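Aggregation suppressing protein (Salmonella enterica subsp. enterica serovar Typhimurium, PDB 4ZJ9) is a small heat shock protein of the Hsp20 family, a chaperone that probably suppresses protein aggregation under stress. Local coordinates at residues G65-L71 against K104-Q108; G78-G84 against F107-L113. All coordinates share one frame; numbering follows the deposited sequence.

How the contacts relate
Contact 1 (65-71 with 104-108) joins a loop with a short 3-10 turn to the run-in and start of strand 107-112, where an aromatic cluster meets a salt bridge. Contact 2 (78-84 with 107-113) is the pairing of two neighbouring strands in a three-stranded sheet. They share Phe107 and Gln108, so the chain passes from one straight into the other. Both are partly buried. Contact 1 rests on side chains, chiefly Trp66 and Lys104. Contact 2 rests on backbone hydrogen bonds, with apolar groups on its inner face and polar ones on the other. Gly84 joins the two: its CA packs against Trp66 CZ3 at 3.5 Å, and Leu71 also reaches it.

Contact 1: G65-L71 against K104-Q108; sequences GWKEEEL and KADFQ
Lys104 runs out extended from its backbone, with CG anti to N (chi1 -167°), and bends at chi3, which lays CE over Trp66 and carries NZ on to Glu70. Trp66 has CG beside its own N (chi1 -73°), and its indole reaches in between Lys104 and Phe107. On one face, Lys104 CE sits 3.9 Å from the centroid of the six-membered ring, a CH-pi contact. NZ stands over the five-membered ring as a cation-pi partner. On the opposite face, Phe107 presents its edge in a T-shaped stack, with CE1 3.6 Å from Trp66 CZ2. At the indole edge, in its plane, Ala105 O lies 3.4 Å from Trp66 CZ2. Leu71 CD2 packs on Phe107 CZ at 3.8 Å.

Lys104 NZ makes two main hydrogen bonds, roughly at a right angle to each other. Lys104 NZ forms a salt bridge with Glu70 OE1 at 2.8 Å, on the syn lone pair. Lys104 NZ also bonds Gly65 O at 3.0 Å, from above the carbonyl plane. Glu70 OE1 uses its anti lone pair for Lys67 N, 2.7 Å away and nearly straight. Glu70 OE2 takes a weak bond from Lys104 NZ and is hydrogen-bonded to Thr87 OG1. Asp106 turns its carboxylate to the backbone N of His86.

These contacts join the loop between strands 56-62 and 71-76 to the residues leading into strand 107-112, in the alpha-crystallin domain. Glu70 is buried, so the lysine and its other donors probably stabilise its negative charge. The carboxylate, the carbonyl and the indole face probably stabilise the lysine's positive charge in turn.

Contact 2: G78-G84 against F107-L113; sequences GNLNITG and FQLSFSL
Gly84 leaves a shallow hollow in the face of strand 79-84, and the ring of Phe107, from the next strand, lies over it. Gly84 CA lies over one face of that ring, 4.0 Å from its centroid. The fit is close: Phe107 CE1 is 3.7 Å from Gly84 CA. Phe107 takes the position between its N and carbonyl carbon (chi1 64°), which folds the ring back over the neighbouring strand. Ile82 lies beside the ring, pointing the same way, with CG2 4.1 Å from Phe107 CE2. Further along the same face, Ile82 pairs with Leu109 and Leu80 with Phe111.

The two strands are antiparallel neighbours, with 107-112 outermost in the three-stranded sheet of this chain. This sheet packs on the four-stranded one in the beta sandwich of the alpha-crystallin domain. Leu80 and Ile82 reach Ile133 and Leu129 in that second sheet, and Leu109 and Phe111 touch Val61 and Leu59. Phe111 also meets Tyr47 edge-to-face. Leu113 CD2 closes the far end, 3.9 Å from Leu80 CB.

Backbone bonds run in both directions between Leu80 and Phe111, Ile82 and Leu109, and Gly84 and Phe107. Beyond the Asn79-Ser112 pair, Leu113 N bonds Gly78 O at 2.9 Å.

The other face is polar. Asn79 OD1 accepts from Ser112 OG at 2.6 Å, almost straight out from its own C=O. Asn81 OD1 takes Ser110 OG in a similar bond, with the hydroxyl tilted from the amide plane. At the next pair, Gln108 CG rests 3.6 Å from Thr83 OG1, crossing over the threonine at a slant.

Contact 1: G65-L71 against K104-Q108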
loop_
_atom_site.group_PDB
_atom_site.type_symbol
_atom_site.label_atom_id
_atom_site.label_comp_id
_atom_site.label_asym_id
_atom_site.label_seq_id
_atom_site.Cartn_x
_atom_site.Cartn_y
_atom_site.Cartn_z
ATOM N N GLY A 65 -1.234 -3.064 -3.656
ATOM C CA GLY A 65 -1.631 -3.678 -4.916
ATOM C C GLY A 65 -0.847 -4.875 -5.417
ATOM O O GLY A 65 -1.175 -5.484 -6.460
ATOM N N TRP A 66 0.235 -5.193 -4.736
ATOM C CA TRP A 66 1.050 -6.376 -5.117
ATOM C C TRP A 66 0.409 -7.651 -4.601
ATOM O O TRP A 66 -0.098 -7.656 -3.455
ATOM C CB TRP A 66 2.485 -6.236 -4.584
ATOM C CG TRP A 66 3.276 -5.239 -5.324
ATOM C CD1 TRP A 66 3.283 -3.904 -5.152
ATOM C CD2 TRP A 66 4.181 -5.524 -6.381
ATOM N NE1 TRP A 66 4.134 -3.322 -6.019
ATOM C CE2 TRP A 66 4.722 -4.307 -6.791
ATOM C CE3 TRP A 66 4.553 -6.696 -7.029
ATOM C CZ2 TRP A 66 5.622 -4.204 -7.814
ATOM C CZ3 TRP A 66 5.466 -6.603 -8.068
ATOM C CH2 TRP A 66 6.005 -5.353 -8.444
ATOM N N LYS A 67 0.407 -8.697 -5.447
ATOM C CA LYS A 67 -0.090 -10.031 -5.096
ATOM C C LYS A 67 1.064 -10.959 -4.649
ATOM O O LYS A 67 2.233 -10.730 -4.961
ATOM C CB LYS A 67 -0.850 -10.674 -6.257
ATOM C CG LYS A 67 -2.179 -10.005 -6.637
ATOM C CD LYS A 67 -2.765 -10.637 -7.893
ATOM N N GLU A 68 0.713 -12.005 -3.903
ATOM C CA GLU A 68 1.733 -12.876 -3.321
ATOM C C GLU A 68 2.507 -13.519 -4.442
ATOM O O GLU A 68 3.722 -13.613 -4.397
ATOM C CB GLU A 68 1.183 -13.908 -2.314
ATOM C CG GLU A 68 0.394 -15.087 -2.882
ATOM C CD GLU A 68 -0.317 -15.959 -1.796
ATOM O OE1 GLU A 68 -0.000 -15.866 -0.588
ATOM O OE2 GLU A 68 -1.231 -16.745 -2.148
ATOM N N GLU A 69 1.835 -13.874 -5.505
ATOM C CA GLU A 69 2.569 -14.487 -6.649
ATOM C C GLU A 69 3.571 -13.558 -7.378
ATOM O O GLU A 69 4.398 -14.028 -8.137
ATOM C CB GLU A 69 1.601 -15.103 -7.687
ATOM C CG GLU A 69 0.629 -14.123 -8.310
ATOM C CD GLU A 69 -0.658 -13.998 -7.514
ATOM O OE1 GLU A 69 -0.689 -14.338 -6.287
ATOM O OE2 GLU A 69 -1.642 -13.546 -8.133
ATOM N N GLU A 70 3.472 -12.241 -7.180
ATOM C CA GLU A 70 4.395 -11.288 -7.843
ATOM C C GLU A 70 5.636 -10.987 -6.999
ATOM O O GLU A 70 6.578 -10.257 -7.475
ATOM C CB GLU A 70 3.670 -9.957 -8.044
ATOM C CG GLU A 70 2.373 -10.042 -8.843
ATOM C CD GLU A 70 1.723 -8.666 -9.020
ATOM O OE1 GLU A 70 1.149 -8.168 -8.017
ATOM O OE2 GLU A 70 1.781 -8.056 -10.127
ATOM N N LEU A 71 5.676 -11.561 -5.786
ATOM C CA LEU A 71 6.701 -11.239 -4.810
ATOM C C LEU A 71 7.542 -12.434 -4.477
ATOM O O LEU A 71 7.009 -13.524 -4.294
ATOM C CB LEU A 71 6.082 -10.627 -3.530
ATOM C CG LEU A 71 5.357 -9.290 -3.691
ATOM C CD1 LEU A 71 4.541 -8.913 -2.444
ATOM C CD2 LEU A 71 6.344 -8.191 -4.054
ATOM N N LYS A 104 3.019 1.169 -10.576
ATOM C CA LYS A 104 3.471 -0.119 -10.075
ATOM C C LYS A 104 4.602 -0.587 -11.043
ATOM O O LYS A 104 4.404 -0.731 -12.252
ATOM C CB LYS A 104 2.284 -1.091 -9.997
ATOM C CG LYS A 104 2.532 -2.384 -9.206
ATOM C CD LYS A 104 1.321 -3.328 -9.267
ATOM C CE LYS A 104 1.706 -4.802 -9.267
ATOM N NZ LYS A 104 0.492 -5.619 -8.941
ATOM N N ALA A 105 5.793 -0.714 -10.490
ATOM C CA ALA A 105 6.990 -1.019 -11.232
ATOM C C ALA A 105 7.763 -2.096 -10.505
ATOM O O ALA A 105 7.817 -2.096 -9.275
ATOM C CB ALA A 105 7.835 0.242 -11.359
ATOM N N ASP A 106 8.351 -3.004 -11.276
ATOM C CA ASP A 106 9.162 -4.088 -10.742
ATOM C C ASP A 106 10.311 -3.504 -9.932
ATOM O O ASP A 106 10.804 -2.399 -10.219
ATOM C CB ASP A 106 9.698 -4.953 -11.897
ATOM C CG ASP A 106 8.595 -5.668 -12.662
ATOM O OD1 ASP A 106 7.432 -5.531 -12.232
ATOM O OD2 ASP A 106 8.882 -6.395 -13.645
ATOM N N PHE A 107 10.745 -4.228 -8.904
ATOM C CA PHE A 107 11.807 -3.733 -8.043
ATOM C C PHE A 107 12.635 -4.875 -7.487
ATOM O O PHE A 107 12.258 -6.039 -7.599
ATOM C CB PHE A 107 11.215 -2.953 -6.880
ATOM C CG PHE A 107 10.363 -3.790 -5.965
ATOM C CD1 PHE A 107 8.994 -3.922 -6.182
ATOM C CD2 PHE A 107 10.924 -4.414 -4.863
ATOM C CE1 PHE A 107 8.217 -4.670 -5.310
ATOM C CE2 PHE A 107 10.150 -5.146 -3.988
ATOM C CZ PHE A 107 8.802 -5.315 -4.245
ATOM N N GLN A 108 13.770 -4.531 -6.911
ATOM C CA GLN A 108 14.575 -5.458 -6.194
ATOM C C GLN A 108 15.303 -4.711 -5.100
ATOM O O GLN A 108 16.059 -3.747 -5.346
ATOM C CB GLN A 108 15.554 -6.202 -7.092
ATOM C CG GLN A 108 16.025 -7.481 -6.413
ATOM C CD GLN A 108 17.472 -7.792 -6.664
ATOM O OE1 GLN A 108 18.356 -7.044 -6.230
ATOM N NE2 GLN A 108 17.727 -8.893 -7.366
#

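Contact 2: G78-G84 against F107-L113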
loop_
_atom_site.group_PDB
_atom_site.type_symbol
_atom_site.label_atom_id
_atom_site.label_comp_id
_atom_site.label_asym_id
_atom_site.label_seq_id
_atom_site.Cartn_x
_atom_site.Cartn_y
_atom_site.Cartn_z
ATOM N N GLY A 78 24.430 -14.885 1.413
ATOM C CA GLY A 78 24.371 -13.991 2.566
ATOM C C GLY A 78 23.531 -12.723 2.406
ATOM O O GLY A 78 23.438 -11.944 3.343
ATOM N N ASN A 79 22.974 -12.483 1.219
ATOM C CA ASN A 79 22.030 -11.365 1.041
ATOM C C ASN A 79 20.562 -11.847 0.886
ATOM O O ASN A 79 20.283 -12.874 0.302
ATOM C CB ASN A 79 22.494 -10.407 -0.090
ATOM C CG ASN A 79 23.977 -9.986 0.070
ATOM O OD1 ASN A 79 24.385 -9.429 1.095
ATOM N ND2 ASN A 79 24.778 -10.271 -0.942
ATOM N N LEU A 80 19.663 -11.056 1.467
ATOM C CA LEU A 80 18.204 -11.207 1.370
ATOM C C LEU A 80 17.779 -10.352 0.219
ATOM O O LEU A 80 18.036 -9.131 0.233
ATOM C CB LEU A 80 17.533 -10.667 2.630
ATOM C CG LEU A 80 16.006 -10.569 2.554
ATOM C CD1 LEU A 80 15.392 -11.942 2.294
ATOM C CD2 LEU A 80 15.492 -9.991 3.845
ATOM N N ASN A 81 17.107 -10.984 -0.748
ATOM C CA ASN A 81 16.674 -10.331 -1.956
ATOM C C ASN A 81 15.168 -10.418 -1.996
ATOM O O ASN A 81 14.593 -11.505 -1.813
ATOM C CB ASN A 81 17.281 -10.972 -3.193
ATOM C CG ASN A 81 18.788 -10.775 -3.259
ATOM O OD1 ASN A 81 19.321 -9.655 -2.988
ATOM N ND2 ASN A 81 19.495 -11.852 -3.601
ATOM N N ILE A 82 14.549 -9.269 -2.147
ATOM C CA ILE A 82 13.111 -9.169 -2.272
ATOM C C ILE A 82 12.827 -8.636 -3.665
ATOM O O ILE A 82 13.192 -7.514 -3.985
ATOM C CB ILE A 82 12.514 -8.162 -1.269
ATOM C CG1 ILE A 82 13.037 -8.325 0.163
ATOM C CG2 ILE A 82 10.958 -8.157 -1.378
ATOM C CD1 ILE A 82 12.669 -9.598 0.844
ATOM N N THR A 83 12.134 -9.418 -4.478
ATOM C CA THR A 83 11.903 -9.066 -5.877
ATOM C C THR A 83 10.434 -9.007 -6.178
ATOM O O THR A 83 9.701 -9.935 -5.901
ATOM C CB THR A 83 12.492 -10.135 -6.811
ATOM O OG1 THR A 83 13.853 -10.357 -6.444
ATOM C CG2 THR A 83 12.409 -9.689 -8.259
ATOM N N GLY A 84 10.012 -7.929 -6.784
ATOM C CA GLY A 84 8.667 -7.793 -7.254
ATOM C C GLY A 84 8.715 -7.761 -8.750
ATOM O O GLY A 84 9.388 -6.893 -9.358
ATOM N N PHE A 107 10.745 -4.228 -8.904
ATOM C CA PHE A 107 11.807 -3.733 -8.043
ATOM C C PHE A 107 12.635 -4.875 -7.487
ATOM O O PHE A 107 12.258 -6.039 -7.599
ATOM C CB PHE A 107 11.215 -2.953 -6.880
ATOM C CG PHE A 107 10.363 -3.790 -5.965
ATOM C CD1 PHE A 107 8.994 -3.922 -6.182
ATOM C CD2 PHE A 107 10.924 -4.414 -4.863
ATOM C CE1 PHE A 107 8.217 -4.670 -5.310
ATOM C CE2 PHE A 107 10.150 -5.146 -3.988
ATOM C CZ PHE A 107 8.802 -5.315 -4.245
ATOM N N GLN A 108 13.770 -4.531 -6.911
ATOM C CA GLN A 108 14.575 -5.458 -6.194
ATOM C C GLN A 108 15.303 -4.711 -5.100
ATOM O O GLN A 108 16.059 -3.747 -5.346
ATOM C CB GLN A 108 15.554 -6.202 -7.092
ATOM C CG GLN A 108 16.025 -7.481 -6.413
ATOM C CD GLN A 108 17.472 -7.792 -6.664
ATOM O OE1 GLN A 108 18.356 -7.044 -6.230
ATOM N NE2 GLN A 108 17.727 -8.893 -7.366
ATOM N N LEU A 109 15.020 -5.156 -3.879
ATOM C CA LEU A 109 15.654 -4.672 -2.699
ATOM C C LEU A 109 16.616 -5.762 -2.242
ATOM O O LEU A 109 16.336 -6.906 -2.419
ATOM C CB LEU A 109 14.608 -4.342 -1.644
ATOM C CG LEU A 109 13.618 -3.259 -2.048
ATOM C CD1 LEU A 109 12.697 -3.055 -0.883
ATOM C CD2 LEU A 109 14.313 -1.931 -2.357
ATOM N N SER A 110 17.766 -5.374 -1.698
ATOM C CA SER A 110 18.824 -6.314 -1.243
ATOM C C SER A 110 19.312 -5.903 0.105
ATOM O O SER A 110 19.560 -4.704 0.354
ATOM C CB SER A 110 19.965 -6.317 -2.240
ATOM O OG SER A 110 19.621 -7.164 -3.331
ATOM N N PHE A 111 19.351 -6.837 1.031
ATOM C CA PHE A 111 19.851 -6.530 2.399
ATOM C C PHE A 111 20.812 -7.580 2.835
ATOM O O PHE A 111 20.480 -8.768 2.841
ATOM C CB PHE A 111 18.694 -6.400 3.421
ATOM C CG PHE A 111 17.618 -5.432 2.998
ATOM C CD1 PHE A 111 16.605 -5.842 2.130
ATOM C CD2 PHE A 111 17.653 -4.102 3.429
ATOM C CE1 PHE A 111 15.632 -4.955 1.710
ATOM C CE2 PHE A 111 16.678 -3.208 3.017
ATOM C CZ PHE A 111 15.669 -3.628 2.141
ATOM N N SER A 112 22.029 -7.166 3.180
ATOM C CA SER A 112 23.040 -8.119 3.684
ATOM C C SER A 112 22.549 -8.621 5.047
ATOM O O SER A 112 22.045 -7.849 5.864
ATOM C CB SER A 112 24.441 -7.469 3.804
ATOM O OG SER A 112 25.403 -8.325 3.199
ATOM N N LEU A 113 22.591 -9.926 5.238
ATOM C CA LEU A 113 22.245 -10.513 6.503
ATOM C C LEU A 113 23.529 -10.717 7.347
ATOM O O LEU A 113 24.518 -11.272 6.896
ATOM C CB LEU A 113 21.570 -11.833 6.305
ATOM C CG LEU A 113 20.241 -11.808 5.523
ATOM C CD1 LEU A 113 19.739 -13.230 5.337
ATOM C CD2 LEU A 113 19.191 -10.940 6.189
#